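Local structure of aldo-keto reductase AKR2E4 (Bombyx mori, 3WCZ) at residues Asp112-Tyr117 and Gly150-Ile155. The protein reduces 3-dehydroecdysone and, less actively, some other carbonyl compounds with NADPH as cosubstrate and may help regulate molting in the silkworm. Numbering follows the deposited sequence. Where two conformers were deposited one is given.
Sequences DYIDLY and GLARSI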
ATOM      1  N   ASP A 112      -6.899  18.189  -6.418  1.00 10.55           N
ATOM      2  CA  ASP A 112      -6.006  19.337  -6.311  1.00 11.42           C
ATOM      3  C   ASP A 112      -4.760  19.041  -5.464  1.00 10.52           C
ATOM      4  O   ASP A 112      -3.777  19.776  -5.521  1.00 12.26           O
ATOM      5  CB  ASP A 112      -6.723  20.512  -5.657  1.00 15.52           C
ATOM      6  CG  ASP A 112      -7.947  20.952  -6.419  1.00 21.36           C
ATOM      7  OD1 ASP A 112      -7.843  21.167  -7.639  1.00 19.90           O
ATOM      8  OD2 ASP A 112      -9.021  21.063  -5.788  1.00 24.89           O
ATOM      9  N   TYR A 113      -4.808  17.980  -4.665  1.00  9.72           N
ATOM     10  CA  TYR A 113      -3.694  17.579  -3.829  1.00  9.05           C
ATOM     11  C   TYR A 113      -3.845  16.088  -3.554  1.00  8.68           C
ATOM     12  O   TYR A 113      -4.937  15.534  -3.692  1.00  9.02           O
ATOM     13  CB  TYR A 113      -3.667  18.370  -2.493  1.00 11.03           C
ATOM     14  CG  TYR A 113      -4.797  18.006  -1.545  1.00 10.59           C
ATOM     15  CD1 TYR A 113      -6.035  18.589  -1.686  1.00 12.12           C
ATOM     16  CD2 TYR A 113      -4.627  17.058  -0.535  1.00  9.70           C
ATOM     17  CE1 TYR A 113      -7.086  18.256  -0.856  1.00 11.61           C
ATOM     18  CE2 TYR A 113      -5.674  16.715   0.309  1.00 10.01           C
ATOM     19  CZ  TYR A 113      -6.913  17.313   0.136  1.00 10.96           C
ATOM     20  OH  TYR A 113      -7.968  16.996   0.975  1.00 12.85           O
ATOM     21  N   ILE A 114      -2.726  15.462  -3.209  1.00  8.09           N
ATOM     22  CA  ILE A 114      -2.704  14.070  -2.781  1.00  8.92           C
ATOM     23  C   ILE A 114      -2.379  14.046  -1.290  1.00  9.25           C
ATOM     24  O   ILE A 114      -1.635  14.891  -0.783  1.00  9.08           O
ATOM     25  CB  ILE A 114      -1.654  13.249  -3.614  1.00  8.73           C
ATOM     26  CG1 ILE A 114      -1.957  11.752  -3.567  1.00  8.05           C
ATOM     27  CG2 ILE A 114      -0.237  13.499  -3.160  1.00  9.09           C
ATOM     28  CD1 ILE A 114      -3.107  11.376  -4.414  1.00 10.49           C
ATOM     29  N   ASP A 115      -2.961  13.104  -0.561  1.00  8.04           N
ATOM     30  CA  ASP A 115      -2.682  13.004   0.868  1.00  7.33           C
ATOM     31  C   ASP A 115      -1.329  12.381   1.121  1.00  8.06           C
ATOM     32  O   ASP A 115      -0.612  12.793   2.024  1.00  8.96           O
ATOM     33  CB  ASP A 115      -3.805  12.219   1.548  1.00  8.53           C
ATOM     34  CG  ASP A 115      -5.094  12.954   1.483  1.00  8.32           C
ATOM     35  OD1 ASP A 115      -5.310  13.831   2.373  1.00  9.44           O
ATOM     36  OD2 ASP A 115      -5.858  12.742   0.518  1.00  8.88           O
ATOM     37  N   LEU A 116      -0.942  11.401   0.303  1.00  7.73           N
ATOM     38  CA  LEU A 116       0.349  10.727   0.452  1.00  7.53           C
ATOM     39  C   LEU A 116       0.890  10.425  -0.927  1.00  7.86           C
ATOM     40  O   LEU A 116       0.232   9.792  -1.731  1.00  8.16           O
ATOM     41  CB  LEU A 116       0.185   9.422   1.247  1.00  7.05           C
ATOM     42  CG  LEU A 116       1.444   8.603   1.466  1.00  7.50           C
ATOM     43  CD1 LEU A 116       2.535   9.337   2.175  1.00  8.07           C
ATOM     44  CD2 LEU A 116       1.060   7.373   2.258  1.00  7.59           C
ATOM     45  N   TYR A 117       2.094  10.910  -1.195  1.00  7.56           N
ATOM     46  CA  TYR A 117       2.835  10.567  -2.409  1.00  7.36           C
ATOM     47  C   TYR A 117       4.034   9.729  -2.022  1.00  6.66           C
ATOM     48  O   TYR A 117       4.790  10.075  -1.111  1.00  6.99           O
ATOM     49  CB  TYR A 117       3.292  11.822  -3.118  1.00  7.03           C
ATOM     50  CG  TYR A 117       3.596  11.677  -4.585  1.00  7.79           C
ATOM     51  CD1 TYR A 117       2.830  10.874  -5.407  1.00  7.86           C
ATOM     52  CD2 TYR A 117       4.623  12.393  -5.182  1.00  9.39           C
ATOM     53  CE1 TYR A 117       3.076  10.778  -6.766  1.00  8.97           C
ATOM     54  CE2 TYR A 117       4.882  12.298  -6.536  1.00  8.01           C
ATOM     55  CZ  TYR A 117       4.100  11.491  -7.322  1.00  7.03           C
ATOM     56  OH  TYR A 117       4.364  11.450  -8.679  1.00  8.73           O
ATOM     57  N   GLY A 150       2.512  22.183  -1.357  1.00 11.37           N
ATOM     58  CA  GLY A 150       1.141  21.859  -0.980  1.00 13.28           C
ATOM     59  C   GLY A 150       0.477  20.805  -1.844  1.00 12.84           C
ATOM     60  O   GLY A 150      -0.695  20.505  -1.650  1.00 14.33           O
ATOM     61  N   LEU A 151       1.193  20.239  -2.804  1.00  9.99           N
ATOM     62  CA  LEU A 151       0.570  19.272  -3.710  1.00 10.78           C
ATOM     63  C   LEU A 151       0.437  17.885  -3.081  1.00  9.75           C
ATOM     64  O   LEU A 151      -0.419  17.107  -3.492  1.00  9.96           O
ATOM     65  CB  LEU A 151       1.356  19.193  -5.025  1.00 11.13           C
ATOM     66  CG  LEU A 151       1.371  20.459  -5.872  1.00 11.36           C
ATOM     67  CD1 LEU A 151       2.368  20.312  -7.015  1.00 14.93           C
ATOM     68  CD2 LEU A 151      -0.034  20.746  -6.389  1.00 14.52           C
ATOM     69  N   ALA A 152       1.330  17.590  -2.146  1.00  9.44           N
ATOM     70  CA  ALA A 152       1.292  16.371  -1.355  1.00 10.24           C
ATOM     71  C   ALA A 152       1.298  16.761   0.110  1.00 10.58           C
ATOM     72  O   ALA A 152       2.175  17.503   0.557  1.00 10.98           O
ATOM     73  CB  ALA A 152       2.481  15.515  -1.648  1.00  9.48           C
ATOM     74  N   ARG A 153       0.341  16.281   0.885  1.00  8.85           N
ATOM     75  CA  ARG A 153       0.295  16.610   2.307  0.53  8.86           C
ATOM     76  C   ARG A 153       1.404  15.896   3.054  1.00 10.15           C
ATOM     77  O   ARG A 153       2.047  16.470   3.944  1.00 10.42           O
ATOM     78  CB  ARG A 153      -1.048  16.222   2.910  0.53  9.87           C
ATOM     79  CG  ARG A 153      -2.222  16.991   2.360  0.53 14.59           C
ATOM     80  CD  ARG A 153      -2.306  18.403   2.903  0.53 21.31           C
ATOM     81  NE  ARG A 153      -3.538  19.058   2.463  0.53 23.02           N
ATOM     82  CZ  ARG A 153      -3.623  19.934   1.467  0.53 21.66           C
ATOM     83  NH1 ARG A 153      -2.541  20.306   0.768  0.53 23.53           N
ATOM     84  NH2 ARG A 153      -4.803  20.450   1.172  0.53 24.11           N
ATOM     85  N   SER A 154       1.625  14.635   2.701  1.00  8.27           N
ATOM     86  CA  SER A 154       2.694  13.811   3.271  1.00  8.14           C
ATOM     87  C   SER A 154       3.448  13.087   2.166  1.00  7.24           C
ATOM     88  O   SER A 154       2.897  12.840   1.102  1.00  7.12           O
ATOM     89  CB  SER A 154       2.123  12.735   4.205  1.00  8.38           C
ATOM     90  OG  SER A 154       1.447  13.315   5.314  1.00  9.64           O
ATOM     91  N   ILE A 155       4.694  12.737   2.455  1.00  6.34           N
ATOM     92  CA  ILE A 155       5.554  12.049   1.515  1.00  7.55           C
ATOM     93  C   ILE A 155       6.182  10.825   2.162  1.00  7.40           C
ATOM     94  O   ILE A 155       6.507  10.817   3.343  1.00  7.46           O
ATOM     95  CB  ILE A 155       6.647  12.993   0.907  1.00  7.83           C
ATOM     96  CG1 ILE A 155       7.464  13.703   2.000  1.00  8.43           C
ATOM     97  CG2 ILE A 155       5.989  13.978  -0.049  1.00  9.28           C
ATOM     98  CD1 ILE A 155       8.630  14.472   1.390  1.00  9.58           C
TER
HETATM   99  O   HOH W   1      -1.283  13.270   4.743  1.00 13.10           O
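D115 O takes two donors: S154 N at 3.0 Å, lying above the carbonyl plane with a bent N-H...O angle of 135°, and a water that also donates to S154 OG. The bend fits the corners that both chains turn here, at D115 and at R153 and S154. On either side of this kink the bonds are straighter, with N-H...O angles of at least 161°: I114 N to L151 O, R153 N to I114 O, and Y117 N to S154 O. The first is the shortest, I114 N lying 2.8 Å from L151 O. The guanidinium of R153 lies flat over one face of the Y113 ring, the planes 6° apart and CZ 3.9 Å from the ring centroid, a stacked cation-pi pair. A bend at chi2 carries the R153 chain across the ring, leaving NH2 3.6 Å from Y113 CD1. An alanine in place of Y113 would probably leave the R153 guanidinium without its stacking surface and freer to swing, and R79 without its own cation-pi partner. Among the I114, A152 and Y117 side chains, A152 CB touches I114 CG2 at 3.7 Å; helix 95-109 packs against I114 and Y117. D115 OD2 forms a salt bridge with R79, and S154 OG also bonds D12. Adjacent TIM-barrel strands 114-119 and 152-158 are thus joined here by four backbone hydrogen bonds, which fix their register, while the stack holds R153 flat beside the start of the pairing.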